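TarM (Staphylococcus aureus subsp. aureus 21178, PDB 4X7R) is a glycosyltransferase-family protein of the GT-B fold, built on two parallel beta sheets, with uridine-5'-diphosphate bound in the model. Local coordinates at residues E49-K52 / A53-Q57; E284-R287 / L288-N292. The protein carries 1 engineered substitution. All coordinates share one frame; numbering follows the deposited sequence.

Contact 1 of 2, residues E49-K52 / A53-Q57; sequences EIIK and ALKKQ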
ATOM      1  N   GLU A  49     -13.898   7.971   5.259  1.00 52.35           N
ATOM      2  CA  GLU A  49     -13.116   8.120   6.494  1.00 53.48           C
ATOM      3  C   GLU A  49     -11.612   7.887   6.296  1.00 56.44           C
ATOM      4  O   GLU A  49     -10.807   8.495   7.015  1.00 56.86           O
ATOM      5  CB  GLU A  49     -13.665   7.227   7.622  1.00 55.55           C
ATOM      6  CG  GLU A  49     -15.031   7.636   8.173  1.00 74.17           C
ATOM      7  CD  GLU A  49     -15.370   9.121   8.253  1.00107.07           C
ATOM      8  OE1 GLU A  49     -16.143   9.587   7.386  1.00 99.68           O
ATOM      9  OE2 GLU A  49     -14.892   9.811   9.185  1.00105.57           O
ATOM     10  N   ILE A  50     -11.228   6.986   5.354  1.00 51.26           N
ATOM     11  CA  ILE A  50      -9.815   6.677   5.059  1.00 49.35           C
ATOM     12  C   ILE A  50      -9.175   7.927   4.423  1.00 49.95           C
ATOM     13  O   ILE A  50      -8.120   8.380   4.878  1.00 50.34           O
ATOM     14  CB  ILE A  50      -9.659   5.417   4.149  1.00 51.52           C
ATOM     15  CG1 ILE A  50     -10.332   4.119   4.726  1.00 52.74           C
ATOM     16  CG2 ILE A  50      -8.203   5.193   3.709  1.00 50.64           C
ATOM     17  CD1 ILE A  50      -9.776   3.552   6.049  1.00 59.64           C
ATOM     18  N   ILE A  51      -9.839   8.486   3.395  1.00 43.65           N
ATOM     19  CA  ILE A  51      -9.387   9.673   2.676  1.00 43.14           C
ATOM     20  C   ILE A  51      -9.173  10.893   3.599  1.00 51.11           C
ATOM     21  O   ILE A  51      -8.075  11.486   3.584  1.00 52.36           O
ATOM     22  CB  ILE A  51     -10.263   9.953   1.424  1.00 44.80           C
ATOM     23  CG1 ILE A  51     -10.256   8.752   0.421  1.00 42.47           C
ATOM     24  CG2 ILE A  51      -9.872  11.270   0.738  1.00 47.02           C
ATOM     25  CD1 ILE A  51      -8.785   8.144   0.034  1.00 43.43           C
ATOM     26  N   LYS A  52     -10.182  11.208   4.453  1.00 47.64           N
ATOM     27  CA  LYS A  52     -10.118  12.303   5.417  1.00 49.36           C
ATOM     28  C   LYS A  52      -8.914  12.130   6.332  1.00 55.38           C
ATOM     29  O   LYS A  52      -8.187  13.098   6.549  1.00 57.15           O
ATOM     30  CB  LYS A  52     -11.398  12.381   6.279  1.00 53.64           C
ATOM     31  CG  LYS A  52     -12.656  12.830   5.557  1.00 71.09           C
ATOM     32  CD  LYS A  52     -13.809  12.959   6.552  1.00 82.80           C
ATOM     33  CE  LYS A  52     -15.182  12.948   5.920  1.00 95.00           C
ATOM     34  NZ  LYS A  52     -15.457  14.177   5.126  1.00103.16           N
ATOM     35  N   ALA A  53      -8.682  10.890   6.844  1.00 50.96           N
ATOM     36  CA  ALA A  53      -7.562  10.582   7.737  1.00 50.75           C
ATOM     37  C   ALA A  53      -6.208  10.799   7.048  1.00 56.06           C
ATOM     38  O   ALA A  53      -5.334  11.423   7.641  1.00 57.90           O
ATOM     39  CB  ALA A  53      -7.673   9.155   8.246  1.00 50.78           C
ATOM     40  N   LEU A  54      -6.046  10.306   5.796  1.00 50.95           N
ATOM     41  CA  LEU A  54      -4.813  10.443   4.999  1.00 49.02           C
ATOM     42  C   LEU A  54      -4.513  11.901   4.698  1.00 54.58           C
ATOM     43  O   LEU A  54      -3.347  12.297   4.692  1.00 54.43           O
ATOM     44  CB  LEU A  54      -4.920   9.663   3.674  1.00 46.74           C
ATOM     45  CG  LEU A  54      -4.793   8.145   3.716  1.00 47.69           C
ATOM     46  CD1 LEU A  54      -5.225   7.532   2.398  1.00 43.78           C
ATOM     47  CD2 LEU A  54      -3.375   7.718   4.095  1.00 49.46           C
ATOM     48  N   LYS A  55      -5.566  12.703   4.453  1.00 54.54           N
ATOM     49  CA  LYS A  55      -5.412  14.138   4.186  1.00 55.80           C
ATOM     50  C   LYS A  55      -5.079  14.919   5.459  1.00 62.30           C
ATOM     51  O   LYS A  55      -4.197  15.771   5.419  1.00 63.56           O
ATOM     52  CB  LYS A  55      -6.628  14.712   3.456  1.00 57.59           C
ATOM     53  CG  LYS A  55      -6.730  14.184   2.042  1.00 54.04           C
ATOM     54  CD  LYS A  55      -7.773  14.891   1.204  1.00 48.93           C
ATOM     55  CE  LYS A  55      -7.767  14.228  -0.150  1.00 44.98           C
ATOM     56  NZ  LYS A  55      -8.466  15.030  -1.175  1.00 50.08           N
ATOM     57  N   LYS A  56      -5.740  14.583   6.591  1.00 59.46           N
ATOM     58  CA  LYS A  56      -5.522  15.204   7.903  1.00 61.32           C
ATOM     59  C   LYS A  56      -4.080  14.988   8.362  1.00 66.00           C
ATOM     60  O   LYS A  56      -3.453  15.923   8.861  1.00 66.97           O
ATOM     61  CB  LYS A  56      -6.528  14.649   8.935  1.00 63.95           C
ATOM     62  CG  LYS A  56      -6.377  15.218  10.339  1.00 72.09           C
ATOM     63  CD  LYS A  56      -7.692  15.214  11.121  1.00 81.28           C
ATOM     64  CE  LYS A  56      -8.085  16.565  11.703  1.00 94.68           C
ATOM     65  NZ  LYS A  56      -7.066  17.119  12.635  1.00107.63           N
ATOM     66  N   GLN A  57      -3.543  13.773   8.133  1.00 62.30           N
ATOM     67  CA  GLN A  57      -2.164  13.380   8.469  1.00 61.61           C
ATOM     68  C   GLN A  57      -1.115  14.090   7.587  1.00 64.87           C
ATOM     69  O   GLN A  57       0.081  14.044   7.896  1.00 64.63           O
ATOM     70  CB  GLN A  57      -2.006  11.859   8.297  1.00 61.91           C
ATOM     71  CG  GLN A  57      -2.661  11.009   9.389  1.00 77.14           C
ATOM     72  CD  GLN A  57      -2.709   9.533   9.049  1.00 87.80           C
ATOM     73  OE1 GLN A  57      -2.076   9.059   8.095  1.00 80.39           O
ATOM     74  NE2 GLN A  57      -3.453   8.766   9.838  1.00 78.17           N
TER
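The terminal amine NZ of K55, whose chain runs beside I51, is gripped by two backbone oxygens, O of R62 and O of T64. Helix 47-56, which carries both K55 and I51, is the alpha element of a beta-alpha-beta crossover from strand 36-40 to strand 66-68 in a parallel sheet of Rossmann type. With CG anti to its own carbonyl carbon (chi1 -69°) and the chain extended beyond it, K55 follows the same direction as I51, and its CE packs against I51 CG2 at 3.7 Å. The aliphatic part of a lysine thus packs against a neighbour one turn away while its amine reaches two backbone carbonyls farther along the chain. L54, the buried residue of the group, lies alongside I50, the two pointing the same way, with L54 CD1 4.0 Å from I50 CG2; I51 CD1 stands farther from L54 CD1, at 4.3 Å. L54 also packs on the loop residue M60. The i to i+4 backbone hydrogen bonds include K55 N to I51 O and K56 N to K52 O, both 2.9 Å. A53 N donates a longer one to E49 O, 3.2 Å, and A53 CB lies 3.4 Å from that same E49 O.

Contact 2 of 2, residues E284-R287 / L288-N292; sequences EAQR and LDILN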
ATOM      1  N   GLU A 284      18.846   3.531 -12.900  1.00 32.49           N
ATOM      2  CA  GLU A 284      19.476   3.223 -14.195  1.00 33.25           C
ATOM      3  C   GLU A 284      19.887   1.756 -14.259  1.00 36.53           C
ATOM      4  O   GLU A 284      19.762   1.132 -15.317  1.00 38.49           O
ATOM      5  CB  GLU A 284      20.714   4.125 -14.474  1.00 34.81           C
ATOM      6  CG  GLU A 284      20.396   5.627 -14.541  1.00 46.69           C
ATOM      7  CD  GLU A 284      19.525   6.125 -15.687  1.00 63.72           C
ATOM      8  OE1 GLU A 284      19.297   5.356 -16.651  1.00 50.71           O
ATOM      9  OE2 GLU A 284      19.046   7.283 -15.606  1.00 51.97           O
ATOM     10  N   ALA A 285      20.387   1.206 -13.146  1.00 30.87           N
ATOM     11  CA  ALA A 285      20.850  -0.197 -13.107  1.00 30.56           C
ATOM     12  C   ALA A 285      19.741  -1.186 -13.413  1.00 34.37           C
ATOM     13  O   ALA A 285      19.958  -2.098 -14.202  1.00 35.23           O
ATOM     14  CB  ALA A 285      21.528  -0.510 -11.769  1.00 30.79           C
ATOM     15  N   GLN A 286      18.527  -0.961 -12.886  1.00 31.17           N
ATOM     16  CA  GLN A 286      17.405  -1.858 -13.193  1.00 30.35           C
ATOM     17  C   GLN A 286      17.042  -1.790 -14.660  1.00 33.78           C
ATOM     18  O   GLN A 286      16.718  -2.819 -15.238  1.00 33.63           O
ATOM     19  CB  GLN A 286      16.163  -1.554 -12.302  1.00 30.75           C
ATOM     20  CG  GLN A 286      15.044  -2.615 -12.449  1.00 31.14           C
ATOM     21  CD  GLN A 286      13.939  -2.531 -11.414  1.00 35.35           C
ATOM     22  OE1 GLN A 286      13.736  -1.518 -10.766  1.00 28.94           O
ATOM     23  NE2 GLN A 286      13.168  -3.597 -11.272  1.00 28.75           N
ATOM     24  N   ARG A 287      17.058  -0.583 -15.264  1.00 31.21           N
ATOM     25  CA  ARG A 287      16.736  -0.393 -16.687  1.00 31.56           C
ATOM     26  C   ARG A 287      17.687  -1.199 -17.573  1.00 34.51           C
ATOM     27  O   ARG A 287      17.229  -1.910 -18.477  1.00 34.66           O
ATOM     28  CB  ARG A 287      16.797   1.100 -17.073  1.00 32.27           C
ATOM     29  CG  ARG A 287      16.630   1.334 -18.562  1.00 33.29           C
ATOM     30  CD  ARG A 287      16.612   2.816 -18.906  1.00 34.17           C
ATOM     31  NE  ARG A 287      16.577   2.974 -20.360  1.00 41.99           N
ATOM     32  CZ  ARG A 287      17.668   3.015 -21.117  1.00 55.31           C
ATOM     33  NH1 ARG A 287      18.876   2.937 -20.560  1.00 33.40           N
ATOM     34  NH2 ARG A 287      17.562   3.135 -22.433  1.00 39.89           N
ATOM     35  N   LEU A 288      18.989  -1.142 -17.272  1.00 31.52           N
ATOM     36  CA  LEU A 288      19.996  -1.901 -18.018  1.00 33.55           C
ATOM     37  C   LEU A 288      19.811  -3.405 -17.840  1.00 37.74           C
ATOM     38  O   LEU A 288      19.901  -4.155 -18.822  1.00 37.15           O
ATOM     39  CB  LEU A 288      21.429  -1.466 -17.613  1.00 34.80           C
ATOM     40  CG  LEU A 288      21.760   0.020 -17.887  1.00 39.28           C
ATOM     41  CD1 LEU A 288      23.047   0.427 -17.211  1.00 39.06           C
ATOM     42  CD2 LEU A 288      21.847   0.296 -19.370  1.00 40.79           C
ATOM     43  N   ASP A 289      19.524  -3.855 -16.601  1.00 35.50           N
ATOM     44  CA  ASP A 289      19.284  -5.282 -16.326  1.00 36.16           C
ATOM     45  C   ASP A 289      18.084  -5.774 -17.116  1.00 38.84           C
ATOM     46  O   ASP A 289      18.153  -6.818 -17.740  1.00 38.77           O
ATOM     47  CB  ASP A 289      19.065  -5.540 -14.819  1.00 37.27           C
ATOM     48  CG  ASP A 289      20.321  -5.393 -13.994  1.00 43.12           C
ATOM     49  OD1 ASP A 289      21.418  -5.402 -14.584  1.00 45.75           O
ATOM     50  OD2 ASP A 289      20.212  -5.333 -12.761  1.00 42.73           O
ATOM     51  N   ILE A 290      17.027  -4.970 -17.169  1.00 35.65           N
ATOM     52  CA  ILE A 290      15.815  -5.341 -17.909  1.00 35.28           C
ATOM     53  C   ILE A 290      16.093  -5.445 -19.413  1.00 39.31           C
ATOM     54  O   ILE A 290      15.674  -6.407 -20.050  1.00 39.02           O
ATOM     55  CB  ILE A 290      14.645  -4.375 -17.564  1.00 35.37           C
ATOM     56  CG1 ILE A 290      14.107  -4.668 -16.139  1.00 34.92           C
ATOM     57  CG2 ILE A 290      13.522  -4.450 -18.627  1.00 34.40           C
ATOM     58  CD1 ILE A 290      13.091  -3.669 -15.608  1.00 29.48           C
ATOM     59  N   LEU A 291      16.774  -4.442 -19.964  1.00 37.86           N
ATOM     60  CA  LEU A 291      17.113  -4.372 -21.386  1.00 39.77           C
ATOM     61  C   LEU A 291      18.000  -5.545 -21.817  1.00 45.01           C
ATOM     62  O   LEU A 291      17.830  -6.047 -22.922  1.00 45.77           O
ATOM     63  CB  LEU A 291      17.767  -3.012 -21.745  1.00 38.91           C
ATOM     64  CG  LEU A 291      16.864  -1.769 -21.679  1.00 41.87           C
ATOM     65  CD1 LEU A 291      17.684  -0.513 -21.951  1.00 42.34           C
ATOM     66  CD2 LEU A 291      15.702  -1.859 -22.644  1.00 41.37           C
ATOM     67  N   ASN A 292      18.912  -5.990 -20.940  1.00 42.30           N
ATOM     68  CA  ASN A 292      19.801  -7.115 -21.223  1.00 43.20           C
ATOM     69  C   ASN A 292      19.086  -8.439 -21.220  1.00 49.88           C
ATOM     70  O   ASN A 292      19.368  -9.253 -22.097  1.00 51.30           O
ATOM     71  CB  ASN A 292      21.024  -7.128 -20.302  1.00 40.21           C
ATOM     72  CG  ASN A 292      21.910  -5.922 -20.461  1.00 51.93           C
ATOM     73  OD1 ASN A 292      21.995  -5.328 -21.537  1.00 53.72           O
ATOM     74  ND2 ASN A 292      22.579  -5.501 -19.379  1.00 44.56           N
TER
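L291 reaches back one helical turn to lay its CD1 methyl over the centre of the R287 guanidinium, 3.6 Å above the plane. The pair illustrates how an i, i+4 relation on an alpha helix, here helix 284-293, can cover one face of a planar cation with an apolar group. L291 CG lies beside its backbone N, anti to the carbonyl carbon (chi1 -69°), which directs CD1 back toward R287. R287 sets CG opposite its backbone N, beside the carbonyl carbon (chi1 173°), and stays extended as far as NE; a turn of -88° at chi4 then presents the flat group to the leucine. A hydrogen bond from R287 NE to O of I299 helps to hold this orientation. L288 adds a more distant methyl, CD2, which comes obliquely to R287 NH1 at 4.1 Å.

Q286 runs out straight, crossing I290 so that Q286 CG and I290 CD1 are 3.9 Å apart. NE2 of Q286 is hydrogen-bonded to O of V250 and to ND1 of H252, so two partners hold the end of this buried side chain. D289 CG comes 3.3 Å from A285 O, with the carboxylate's polar partners outside the helix: OD2 makes a salt bridge with K425 NZ and a hydrogen bond with Y426 OH. Four regular backbone bonds underlie these groups, including L291 N to R287 O at 3.0 Å.

The helix spans the beta-alpha-beta unit between strands 278-281 and 299-301: R287 and I290 pack on V281, I290 and L291 on I299, while D289 meets the loop that follows strand 419-422 of the other parallel sheet.

Overall arrangement
Contacts 1 and 2 are two uses of one building block, the helix of a beta-alpha-beta unit, in the same seven-stranded parallel sheet. Contact 1 belongs to the unit that ends at edge strand 66-68, and contact 2 to the one that ends at the other edge strand, 299-301. They lie on opposite sides of the chain's centre, with contact centres 37 Å apart and nearest atoms about 24 Å apart, and do not touch. Ligands lie within about 12 Å of both: the L54 side chain is about 9 Å from uridine-5'-diphosphate and from the sulfated glucosamine SGN, and the Q286 side chain about 12 Å from uridine-5'-diphosphate and about 8 Å from (2S)-2,3-dihydroxypropyl 2-acetamido-2-deoxy-alpha-D-glucopyranoside.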